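Local coordinates for protein probable dehydrogenase (Bordetella bronchiseptica, PDB 3MOI) that probably acts as an NAD(P)-dependent dehydrogenase of the GFO/IDH/MocA family, joining a Rossmann-fold nucleotide-binding domain to a C-terminal sheet domain, at residues Gly121-Ser125 with His181-Ser185; Val130-Arg134 with Ser185-Ile189; Leu148-Asn152 with Phe300-Leu304; Ile175-Pro180 with Cys372-Leu376; Gln192-Arg198 with Ala216-Asp222. All coordinates share one frame; numbering follows the deposited sequence.

Contact 1: residues Gly121-Ser125 with His181-Ser185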
# COMPACT_ATOMS: atom_id res chain seq x y z
N GLY A 121 24.55 7.02 1.85
CA GLY A 121 25.12 8.12 2.66
C GLY A 121 24.52 8.03 4.07
O GLY A 121 24.57 8.93 4.86
N THR A 122 24.07 6.83 4.39
CA THR A 122 23.06 6.40 5.40
C THR A 122 21.65 6.45 4.83
O THR A 122 20.84 7.30 5.20
CB THR A 122 23.14 6.88 6.82
OG1 THR A 122 24.45 6.70 7.38
CG2 THR A 122 22.21 5.94 7.65
N SER A 123 21.37 5.55 3.90
CA SER A 123 20.02 5.36 3.58
C SER A 123 19.39 4.34 4.52
O SER A 123 20.06 3.55 5.23
CB SER A 123 19.83 5.02 2.09
OG SER A 123 20.14 3.70 1.79
N ARG A 124 18.07 4.34 4.49
CA ARG A 124 17.32 3.34 5.22
C ARG A 124 17.57 2.03 4.52
O ARG A 124 17.27 1.01 5.09
CB ARG A 124 15.86 3.70 5.25
CG ARG A 124 15.61 5.00 6.02
CD ARG A 124 15.21 4.73 7.45
NE ARG A 124 16.37 4.56 8.32
CZ ARG A 124 16.76 5.45 9.23
NH1 ARG A 124 17.83 5.23 10.00
NH2 ARG A 124 16.08 6.58 9.37
N SER A 125 18.13 2.01 3.31
CA SER A 125 18.54 0.73 2.72
C SER A 125 19.78 0.10 3.39
O SER A 125 20.05 -1.10 3.23
CB SER A 125 18.69 0.79 1.20
OG SER A 125 19.84 1.49 0.79
N HIS A 181 14.70 6.91 0.29
CA HIS A 181 14.77 5.76 1.20
C HIS A 181 13.97 4.56 0.69
O HIS A 181 14.42 3.42 0.76
CB HIS A 181 14.32 6.17 2.60
CG HIS A 181 15.20 7.16 3.27
ND1 HIS A 181 16.58 7.00 3.37
CD2 HIS A 181 14.90 8.29 3.97
CE1 HIS A 181 17.09 8.03 4.03
NE2 HIS A 181 16.09 8.81 4.43
N GLN A 182 12.83 4.81 0.09
CA GLN A 182 12.05 3.72 -0.43
C GLN A 182 12.66 3.25 -1.73
O GLN A 182 12.78 2.05 -1.99
CB GLN A 182 10.59 4.16 -0.64
CG GLN A 182 9.89 4.45 0.67
CD GLN A 182 8.56 5.06 0.53
OE1 GLN A 182 8.40 5.99 -0.19
NE2 GLN A 182 7.57 4.55 1.27
N ILE A 183 13.08 4.18 -2.57
CA ILE A 183 13.57 3.79 -3.84
C ILE A 183 14.81 2.95 -3.60
O ILE A 183 14.96 1.91 -4.20
CB ILE A 183 13.92 5.00 -4.71
CG1 ILE A 183 12.68 5.84 -5.04
CG2 ILE A 183 14.64 4.59 -6.02
CD1 ILE A 183 13.05 7.18 -5.68
N ASP A 184 15.71 3.38 -2.72
CA ASP A 184 16.94 2.63 -2.53
C ASP A 184 16.67 1.27 -1.94
O ASP A 184 17.38 0.30 -2.25
CB ASP A 184 17.91 3.36 -1.61
CG ASP A 184 18.51 4.60 -2.25
OD1 ASP A 184 18.63 4.66 -3.50
OD2 ASP A 184 18.84 5.53 -1.50
N SER A 185 15.63 1.18 -1.10
CA SER A 185 15.31 -0.10 -0.49
C SER A 185 14.78 -1.06 -1.54
O SER A 185 15.11 -2.28 -1.53
CB SER A 185 14.32 0.08 0.66
OG SER A 185 14.95 0.95 1.61
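The aliphatic part of R124 lies over one face of the H181 imidazole, its CG 3.6 Å from the ring centroid and 20° off the ring normal, a CH-pi contact displaced toward the rim. R124 puts CG beside its own backbone N (chi1 -64°), and bends at chi2 and chi3 carry the guanidinium on to a salt bridge with E247, its plane 30° from that of the ring. At the ring edge stand S123 CA and the carbonyl oxygen of T122, and the backbone N of R124 comes to 3.2 Å from H181 ND1. Farther along the helix S125 meets D184, S125 OG lying 3.6 Å from D184 CB, while the D184 carboxylate is held from outside by T368. S185 turns its hydroxyl back to H181: S185 OG donates to H181 O at 2.7 Å, a carbonyl that also receives S185 N, so two donors of one residue grip it. F300 meets the H181 ring edge-to-face. The contact joins the connection between strand 118-120, last of the parallel Rossmann sheet, and helix 128-139 to the flank of helix 179-190, with strand 225-231 and helices 340-352 and 362-381 close around it.

Contact 2: residues Val130-Arg134 with Ser185-Ile189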
# COMPACT_ATOMS: atom_id res chain seq x y z
N VAL A 130 16.46 -4.33 5.82
CA VAL A 130 16.48 -4.30 4.36
C VAL A 130 17.56 -5.19 3.81
O VAL A 130 17.38 -5.90 2.83
CB VAL A 130 16.69 -2.89 3.86
CG1 VAL A 130 16.90 -2.89 2.37
CG2 VAL A 130 15.48 -1.98 4.31
N ARG A 131 18.70 -5.20 4.44
CA ARG A 131 19.74 -6.15 4.04
C ARG A 131 19.27 -7.56 4.25
O ARG A 131 19.53 -8.46 3.43
CB ARG A 131 20.99 -5.91 4.85
CG ARG A 131 22.20 -6.80 4.54
CD ARG A 131 23.44 -6.13 5.20
NE ARG A 131 24.33 -7.10 5.84
CZ ARG A 131 25.63 -7.24 5.57
NH1 ARG A 131 26.25 -6.47 4.65
NH2 ARG A 131 26.33 -8.16 6.23
N THR A 132 18.55 -7.76 5.34
CA THR A 132 18.01 -9.10 5.62
C THR A 132 17.02 -9.51 4.58
O THR A 132 17.07 -10.66 4.17
CB THR A 132 17.39 -9.24 7.00
OG1 THR A 132 18.29 -8.70 7.97
CG2 THR A 132 17.10 -10.72 7.31
N LEU A 133 16.14 -8.60 4.15
CA LEU A 133 15.17 -8.91 3.11
C LEU A 133 15.92 -9.29 1.85
O LEU A 133 15.55 -10.27 1.21
CB LEU A 133 14.15 -7.76 2.83
CG LEU A 133 13.07 -7.41 3.90
CD1 LEU A 133 12.54 -5.96 3.79
CD2 LEU A 133 11.85 -8.35 3.94
N ARG A 134 17.00 -8.56 1.51
CA ARG A 134 17.81 -8.92 0.33
C ARG A 134 18.35 -10.34 0.49
O ARG A 134 18.14 -11.22 -0.36
CB ARG A 134 18.96 -7.92 0.05
CG ARG A 134 19.88 -8.33 -1.11
CD ARG A 134 21.22 -7.43 -1.22
NE ARG A 134 21.05 -6.52 -2.36
CZ ARG A 134 21.75 -6.44 -3.49
NH1 ARG A 134 22.89 -7.13 -3.72
NH2 ARG A 134 21.30 -5.56 -4.41
N SER A 185 15.63 1.18 -1.10
CA SER A 185 15.31 -0.10 -0.49
C SER A 185 14.78 -1.06 -1.54
O SER A 185 15.11 -2.28 -1.53
CB SER A 185 14.32 0.08 0.66
OG SER A 185 14.95 0.95 1.61
N ILE A 186 13.97 -0.51 -2.44
CA ILE A 186 13.39 -1.34 -3.50
C ILE A 186 14.52 -1.86 -4.36
O ILE A 186 14.63 -3.03 -4.58
CB ILE A 186 12.39 -0.56 -4.28
CG1 ILE A 186 11.13 -0.30 -3.42
CG2 ILE A 186 12.00 -1.28 -5.50
CD1 ILE A 186 10.21 0.74 -4.00
N LYS A 187 15.43 -1.02 -4.80
CA LYS A 187 16.58 -1.51 -5.51
C LYS A 187 17.43 -2.54 -4.74
O LYS A 187 17.96 -3.50 -5.32
CB LYS A 187 17.45 -0.36 -5.87
CG LYS A 187 16.80 0.60 -6.90
CD LYS A 187 17.93 1.29 -7.66
CE LYS A 187 18.46 2.44 -6.98
NZ LYS A 187 19.49 3.09 -7.83
N THR A 188 17.62 -2.31 -3.46
CA THR A 188 18.44 -3.19 -2.67
C THR A 188 17.80 -4.58 -2.51
O THR A 188 18.42 -5.60 -2.78
CB THR A 188 18.68 -2.58 -1.31
OG1 THR A 188 19.50 -1.40 -1.42
CG2 THR A 188 19.32 -3.60 -0.37
N ILE A 189 16.51 -4.62 -2.10
CA ILE A 189 15.78 -5.86 -1.96
C ILE A 189 15.78 -6.58 -3.29
O ILE A 189 15.97 -7.78 -3.31
CB ILE A 189 14.36 -5.60 -1.49
CG1 ILE A 189 14.36 -5.11 -0.05
CG2 ILE A 189 13.47 -6.87 -1.59
CD1 ILE A 189 13.13 -4.20 0.34
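R134 reaches across to the carbonyl oxygen of T188, giving it a hydrogen bond from NE, with R134 NE to T188 O at 2.8 Å. A weak one from NH2 joins it, R134 NH2 to T188 O being 3.3 Å. The oxygen lies near the guanidinium edge, 19° out of its plane. R134 extends from a CG anti to the backbone N (chi1 175°) and bends only at chi3, where the chain turns its NE-H side to T188. The T188 hydroxyl is engaged within its own helix by D184 O, which leaves the methyl to face the partner helix: T188 CG2 packs 3.7 Å from V130 CG1, the two side chains crossing at about a right angle. Nearby, L133 and I189 lie side by side and point the same way, L133 CD1 touching I189 CD1 at 3.9 Å; M303 of strand 302-307 packs against both. The segments of helices 128-139 and 179-190 run at 34° to each other, with axes 8.9 Å apart at closest approach. Branched aliphatic groups thus fill the buried side of the helix pair, while a partly exposed arginine supplies a side-chain-to-backbone bond that ties it together.

Contact 3: residues Leu148-Asn152 with Phe300-Leu304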
# COMPACT_ATOMS: atom_id res chain seq x y z
N LEU A 148 6.39 -5.67 -4.76
CA LEU A 148 6.63 -5.14 -3.43
C LEU A 148 5.59 -4.09 -3.09
O LEU A 148 5.12 -3.41 -3.97
CB LEU A 148 7.97 -4.41 -3.39
CG LEU A 148 9.24 -5.23 -3.25
CD1 LEU A 148 9.62 -5.69 -4.65
CD2 LEU A 148 10.26 -4.38 -2.64
N ASN A 149 5.31 -3.91 -1.81
CA ASN A 149 4.42 -2.83 -1.38
C ASN A 149 5.05 -2.07 -0.23
O ASN A 149 5.26 -2.61 0.79
CB ASN A 149 3.11 -3.47 -0.96
CG ASN A 149 2.02 -2.46 -0.64
OD1 ASN A 149 2.15 -1.28 -0.91
ND2 ASN A 149 0.91 -2.95 -0.09
N CYS A 150 5.40 -0.81 -0.41
CA CYS A 150 6.01 -0.03 0.65
C CYS A 150 5.14 1.16 0.92
O CYS A 150 4.80 1.85 -0.03
CB CYS A 150 7.40 0.50 0.19
SG CYS A 150 8.42 -0.86 -0.43
N PHE A 151 4.86 1.47 2.18
CA PHE A 151 4.24 2.76 2.49
C PHE A 151 4.77 3.30 3.80
O PHE A 151 5.28 2.56 4.62
CB PHE A 151 2.70 2.68 2.48
CG PHE A 151 2.15 1.67 3.43
CD1 PHE A 151 2.06 0.33 3.06
CD2 PHE A 151 1.81 2.03 4.74
CE1 PHE A 151 1.62 -0.62 3.94
CE2 PHE A 151 1.37 1.07 5.65
CZ PHE A 151 1.26 -0.26 5.25
N ASN A 152 4.68 4.61 3.98
CA ASN A 152 5.14 5.28 5.18
C ASN A 152 4.27 6.49 5.28
O ASN A 152 4.24 7.24 4.35
CB ASN A 152 6.59 5.69 5.01
CG ASN A 152 7.30 5.93 6.36
OD1 ASN A 152 6.69 5.86 7.40
ND2 ASN A 152 8.62 6.24 6.31
N PHE A 300 11.58 1.74 7.63
CA PHE A 300 10.99 2.93 7.02
C PHE A 300 9.59 2.63 6.52
O PHE A 300 9.38 2.07 5.43
CB PHE A 300 11.89 3.43 5.87
CG PHE A 300 11.59 4.81 5.44
CD1 PHE A 300 11.93 5.87 6.23
CD2 PHE A 300 11.01 5.06 4.20
CE1 PHE A 300 11.69 7.18 5.85
CE2 PHE A 300 10.73 6.36 3.80
CZ PHE A 300 11.08 7.44 4.65
N GLY A 301 8.61 2.99 7.31
CA GLY A 301 7.23 2.56 7.05
C GLY A 301 7.24 1.04 7.02
O GLY A 301 8.13 0.39 7.61
N VAL A 302 6.29 0.48 6.30
CA VAL A 302 6.25 -0.94 6.13
C VAL A 302 6.57 -1.34 4.73
O VAL A 302 6.34 -0.61 3.81
CB VAL A 302 4.92 -1.58 6.59
CG1 VAL A 302 4.12 -0.67 7.60
CG2 VAL A 302 4.17 -2.12 5.45
N MET A 303 7.10 -2.53 4.58
CA MET A 303 7.61 -2.99 3.33
C MET A 303 7.24 -4.46 3.21
O MET A 303 7.80 -5.27 3.93
CB MET A 303 9.13 -2.78 3.30
CG MET A 303 9.55 -1.25 3.16
SD MET A 303 11.33 -0.85 2.90
CE MET A 303 11.87 -2.43 2.50
N LEU A 304 6.28 -4.77 2.33
CA LEU A 304 5.74 -6.11 2.12
C LEU A 304 6.16 -6.74 0.78
O LEU A 304 5.72 -6.30 -0.29
CB LEU A 304 4.18 -6.06 2.21
CG LEU A 304 3.56 -5.70 3.59
CD1 LEU A 304 2.23 -4.98 3.59
CD2 LEU A 304 3.44 -6.97 4.40
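The amide nitrogen of N152 sits over the centre of the F300 ring, ND2 3.0 Å above its plane, with amide and ring planes 82° apart. N152 swings CG anti to its backbone N (chi1 -159°), which lays the amide beside G301 and brings its nitrogen end over the phenyl face. G301, at positive phi and without a side chain, lets the backbone pass close to F151 O and N152. G301 CA comes within 3.1 Å of F151 O in a CA-H...O contact. Next along, the two methyls of V302 push against the F151 ring, CG2 nearest F151 CE1 at 3.3 Å and CG1 against CZ and CE2, while L304 CD1 stands more loosely at the ring edge. F151, V302 and L304 belong to antiparallel strands 145-153 and 302-307, which lie side by side in the large mixed sheet of the C-terminal domain. F151 with V302 and N149 with L304 are hydrogen-bonded pairs, each closed by two backbone bonds; L304 N to N149 O, at 2.8 Å, is nearly straight. Between them the non-hydrogen-bonded pair C150 and M303 presents its side chains to the other face, where C150 SG rests on M303 CG at 3.8 Å and M303 continues to helices 128-139 and 179-190. The face bearing N149, F151 and L304 is turned to the second subunit: F151 meets F151 of that subunit, with ring planes about 25° apart, and N149 ND2 is hydrogen-bonded to the hydroxyl of Y153 of the second subunit.

Contact 4: residues Ile175-Pro180 with Cys372-Leu376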
# COMPACT_ATOMS: atom_id res chain seq x y z
N ILE A 175 10.22 14.47 -2.17
CA ILE A 175 10.75 13.79 -3.32
C ILE A 175 12.25 13.54 -3.18
O ILE A 175 12.80 12.48 -3.60
CB ILE A 175 10.52 14.57 -4.65
CG1 ILE A 175 9.02 14.70 -5.02
CG2 ILE A 175 11.29 13.87 -5.84
CD1 ILE A 175 8.15 13.58 -4.61
N TYR A 176 12.93 14.49 -2.61
CA TYR A 176 14.37 14.37 -2.48
C TYR A 176 14.86 13.93 -1.09
O TYR A 176 16.01 13.53 -0.91
CB TYR A 176 14.98 15.74 -2.76
CG TYR A 176 14.80 16.24 -4.14
CD1 TYR A 176 15.39 15.56 -5.23
CD2 TYR A 176 14.11 17.45 -4.39
CE1 TYR A 176 15.26 16.05 -6.53
CE2 TYR A 176 13.94 17.93 -5.70
CZ TYR A 176 14.54 17.25 -6.76
OH TYR A 176 14.49 17.75 -8.06
N ASN A 177 13.99 14.03 -0.09
CA ASN A 177 14.41 13.85 1.32
C ASN A 177 13.80 12.60 1.97
O ASN A 177 14.14 12.24 3.11
CB ASN A 177 14.05 15.13 2.08
CG ASN A 177 14.77 16.35 1.49
OD1 ASN A 177 15.98 16.47 1.62
ND2 ASN A 177 14.04 17.23 0.79
N GLN A 178 12.85 11.96 1.27
CA GLN A 178 12.18 10.78 1.84
C GLN A 178 12.05 9.61 0.81
O GLN A 178 12.47 8.47 1.04
CB GLN A 178 10.84 11.20 2.39
CG GLN A 178 10.90 12.10 3.66
CD GLN A 178 11.38 11.29 4.89
OE1 GLN A 178 12.59 11.17 5.16
NE2 GLN A 178 10.45 10.68 5.59
N LEU A 179 11.51 9.90 -0.34
CA LEU A 179 11.33 8.88 -1.35
C LEU A 179 12.65 8.11 -1.64
O LEU A 179 12.64 6.91 -1.88
CB LEU A 179 10.80 9.57 -2.60
CG LEU A 179 9.31 9.46 -2.87
CD1 LEU A 179 8.43 9.38 -1.62
CD2 LEU A 179 8.81 10.53 -3.87
N PRO A 180 13.81 8.79 -1.60
CA PRO A 180 15.00 7.99 -1.89
C PRO A 180 15.17 6.79 -0.94
O PRO A 180 15.67 5.74 -1.35
CB PRO A 180 16.18 9.00 -1.80
CG PRO A 180 15.58 10.28 -2.25
CD PRO A 180 14.10 10.23 -1.65
N CYS A 372 13.82 9.78 -8.85
CA CYS A 372 13.12 10.96 -8.33
C CYS A 372 12.65 11.91 -9.45
O CYS A 372 11.49 12.37 -9.43
CB CYS A 372 14.02 11.78 -7.42
SG CYS A 372 14.52 10.92 -5.90
N LEU A 373 13.50 12.22 -10.42
CA LEU A 373 13.08 13.15 -11.50
C LEU A 373 11.92 12.57 -12.28
O LEU A 373 11.03 13.31 -12.70
CB LEU A 373 14.24 13.51 -12.47
CG LEU A 373 15.39 14.33 -11.79
CD1 LEU A 373 16.65 14.45 -12.65
CD2 LEU A 373 14.93 15.70 -11.33
N ALA A 374 11.88 11.25 -12.41
CA ALA A 374 10.84 10.62 -13.19
C ALA A 374 9.52 10.68 -12.42
O ALA A 374 8.43 10.81 -13.02
CB ALA A 374 11.25 9.19 -13.58
N VAL A 375 9.59 10.65 -11.10
CA VAL A 375 8.40 10.88 -10.26
C VAL A 375 7.87 12.30 -10.50
O VAL A 375 6.65 12.51 -10.68
CB VAL A 375 8.71 10.68 -8.77
CG1 VAL A 375 7.57 11.25 -7.91
CG2 VAL A 375 8.95 9.15 -8.48
N LEU A 376 8.76 13.29 -10.55
CA LEU A 376 8.31 14.64 -10.82
C LEU A 376 7.68 14.73 -12.22
O LEU A 376 6.59 15.28 -12.32
CB LEU A 376 9.40 15.69 -10.66
CG LEU A 376 9.85 16.02 -9.22
CD1 LEU A 376 11.22 16.73 -9.23
CD2 LEU A 376 8.80 16.83 -8.45
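The carbonyl oxygen of I175 and the thiol of C372 form the closest polar approach, I175 O to C372 SG at 3.3 Å. C372 carries SG beside its backbone N (chi1 -64°), and the sulfur faces both that carbonyl and the ring of P180, whose CG is 3.9 Å from C372 SG. I175 spreads its branches over three residues of helix 362-381. Its CG2 meets C372 CB at 3.8 Å, its CG1 faces L376 CD2 at 4.0 Å, and its CD1 reaches V375 CG1 at 4.1 Å, the last two side chains each crossing it obliquely. The same V375 methyl is also approached by L179 CD2, more loosely, from nearly the same side. Y176 stretches alongside this cluster and brings its hydroxyl end to the leucines: Y176 OH is 3.6 Å from L376 CD1, with L373 CD2 a little farther off. L376 crosses the tyrosine at about a right angle, and its methyls divide: CD1 to Y176, CD2 to I175. The segment 175-180 runs from the short helix 174-177 through Q178 into the start of helix 179-190, and helix 362-381 lies against this junction. Strands 194-202 and 213-220 back this layer, I175 and V375 touching T201, L179 and V375 touching C214. Apart from the I175 carbonyl, the cysteine and the tyrosine hydroxyl, the meeting surface is hydrocarbon, so the elements are held mainly by the fit of branched side chains.

Contact 5: residues Gln192-Arg198 with Ala216-Asp222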
# COMPACT_ATOMS: atom_id res chain seq x y z
N GLN A 192 17.08 -5.20 -8.91
CA GLN A 192 16.69 -4.85 -10.28
C GLN A 192 16.70 -3.34 -10.60
O GLN A 192 16.47 -2.50 -9.76
CB GLN A 192 15.33 -5.41 -10.55
CG GLN A 192 15.29 -6.98 -10.62
CD GLN A 192 13.96 -7.42 -11.14
OE1 GLN A 192 13.65 -7.16 -12.33
NE2 GLN A 192 13.13 -8.05 -10.28
N ARG A 193 17.00 -3.02 -11.84
CA ARG A 193 16.84 -1.70 -12.34
C ARG A 193 15.35 -1.34 -12.40
O ARG A 193 14.48 -2.14 -12.75
CB ARG A 193 17.48 -1.57 -13.71
CG ARG A 193 17.37 -0.15 -14.34
CD ARG A 193 18.25 0.02 -15.57
NE ARG A 193 17.69 0.99 -16.52
CZ ARG A 193 18.02 2.28 -16.55
NH1 ARG A 193 18.91 2.75 -15.68
NH2 ARG A 193 17.45 3.11 -17.42
N ILE A 194 15.07 -0.10 -12.03
CA ILE A 194 13.77 0.46 -12.19
C ILE A 194 13.67 0.95 -13.62
O ILE A 194 14.40 1.84 -14.01
CB ILE A 194 13.61 1.62 -11.19
CG1 ILE A 194 13.68 1.06 -9.77
CG2 ILE A 194 12.34 2.31 -11.45
CD1 ILE A 194 13.77 2.04 -8.64
N THR A 195 12.77 0.40 -14.40
CA THR A 195 12.66 0.73 -15.85
C THR A 195 11.44 1.56 -16.19
O THR A 195 11.36 2.05 -17.29
CB THR A 195 12.57 -0.53 -16.75
OG1 THR A 195 11.49 -1.34 -16.29
CG2 THR A 195 13.87 -1.35 -16.69
N ALA A 196 10.50 1.74 -15.28
CA ALA A 196 9.43 2.70 -15.57
C ALA A 196 8.81 3.23 -14.27
O ALA A 196 8.87 2.58 -13.25
CB ALA A 196 8.36 2.06 -16.46
N VAL A 197 8.22 4.41 -14.34
CA VAL A 197 7.71 5.13 -13.19
C VAL A 197 6.39 5.78 -13.56
O VAL A 197 6.35 6.63 -14.47
CB VAL A 197 8.61 6.27 -12.78
CG1 VAL A 197 8.04 6.95 -11.56
CG2 VAL A 197 10.01 5.80 -12.54
N ARG A 198 5.34 5.37 -12.84
CA ARG A 198 4.10 6.10 -12.81
C ARG A 198 3.91 6.65 -11.39
O ARG A 198 3.80 5.86 -10.44
CB ARG A 198 2.94 5.17 -13.16
CG ARG A 198 1.57 5.80 -13.08
CD ARG A 198 1.42 7.01 -14.04
NE ARG A 198 0.11 7.61 -13.88
CZ ARG A 198 -0.11 8.80 -13.33
NH1 ARG A 198 0.92 9.52 -12.95
NH2 ARG A 198 -1.37 9.26 -13.19
N ALA A 216 3.12 6.04 -6.08
CA ALA A 216 3.88 5.56 -7.25
C ALA A 216 3.88 4.07 -7.45
O ALA A 216 3.88 3.32 -6.48
CB ALA A 216 5.39 6.04 -7.22
N MET A 217 3.93 3.69 -8.72
CA MET A 217 4.15 2.34 -9.12
C MET A 217 5.43 2.32 -9.95
O MET A 217 5.53 2.95 -11.05
CB MET A 217 2.99 1.75 -9.93
CG MET A 217 3.08 0.18 -9.83
SD MET A 217 1.90 -0.86 -10.60
CE MET A 217 0.77 0.40 -10.57
N LEU A 218 6.36 1.52 -9.46
CA LEU A 218 7.65 1.40 -10.08
C LEU A 218 7.71 0.08 -10.84
O LEU A 218 7.51 -1.01 -10.23
CB LEU A 218 8.73 1.41 -8.99
CG LEU A 218 9.35 2.72 -8.48
CD1 LEU A 218 8.45 3.87 -8.51
CD2 LEU A 218 10.04 2.57 -7.10
N THR A 219 7.98 0.14 -12.13
CA THR A 219 8.14 -1.10 -12.85
C THR A 219 9.63 -1.55 -12.82
O THR A 219 10.53 -0.79 -13.15
CB THR A 219 7.71 -0.97 -14.30
OG1 THR A 219 6.33 -0.58 -14.32
CG2 THR A 219 7.91 -2.31 -15.05
N LEU A 220 9.88 -2.79 -12.44
CA LEU A 220 11.21 -3.30 -12.41
C LEU A 220 11.43 -4.11 -13.68
O LEU A 220 10.61 -4.23 -14.57
CB LEU A 220 11.44 -4.13 -11.16
CG LEU A 220 11.12 -3.47 -9.83
CD1 LEU A 220 11.36 -4.46 -8.73
CD2 LEU A 220 11.93 -2.23 -9.57
N GLU A 221 12.58 -4.66 -13.80
CA GLU A 221 13.12 -4.90 -15.11
C GLU A 221 12.71 -6.27 -15.55
O GLU A 221 12.56 -6.49 -16.76
CB GLU A 221 14.63 -4.70 -14.98
CG GLU A 221 15.55 -5.23 -15.97
CD GLU A 221 17.03 -4.94 -15.46
OE1 GLU A 221 17.37 -5.12 -14.20
OE2 GLU A 221 17.81 -4.46 -16.34
N ASP A 222 12.49 -7.21 -14.62
CA ASP A 222 12.02 -8.55 -15.03
C ASP A 222 10.49 -8.58 -15.10
O ASP A 222 9.93 -9.63 -15.30
CB ASP A 222 12.59 -9.67 -14.14
CG ASP A 222 11.90 -9.75 -12.74
OD1 ASP A 222 11.13 -8.81 -12.41
OD2 ASP A 222 12.14 -10.76 -11.98
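The Q192 amide and the D222 carboxylate meet with their planes 76° apart, the amide oxygen directed to the backbone of E221 and D222; D222 OD1 is itself hydrogen-bonded to A224 N. Q192 OE1 accepts D222 N at 2.6 Å, nearly in line with its C=O bond, and a weak bond from E221 N. In return E221 OE1 takes R193 N at 3.2 Å, met from above the carboxylate plane. Farther in, T195 and A196 both face T219, a classic beta bulge: T219 O receives T195 N at 2.8 Å, with A196 N and T195 OG1 adding weak bonds. Beyond it, R198 and M217 are a hydrogen-bonded pair, R198 N to M217 O at 3.0 Å. On the face of I194, V197, L218 and L220, I194 CG1 packs 3.7 Å from L220 CD2, against helices 179-190 and 362-381. The other face meets the second subunit, where R198 bonds Q384 and T219 of that chain and M217 packs on its M217. This hairpin of strands 194-202 and 213-220 therefore combines an apolar helix-facing side with a mixed subunit-facing one, while backbone N-H groups at its exposed end are met by side-chain oxygens.

Overall arrangement
Contacts 1 to 4 are buried, contact 1 lying nearest the chain centre, whereas contact 5 is partly buried and runs out to an exposed hairpin end. Helix 179-190 serves contacts 1, 2 and 4: 1 and 2 share S185, and I183 touches C372 of contact 4. Contacts 3 and 5 belong to the same mixed sheet, and both reach the second subunit; they rest on paired backbone bonds, while contacts 1, 2 and 4 depend largely on side chains. M303 links contact 3 to contact 2, F300 links it to contact 1, and V197 joins contact 5 to A374 and V375 of contact 4. Contact 4 is the most hydrocarbon in character; charged groups take part in contacts 1, 2 and 5.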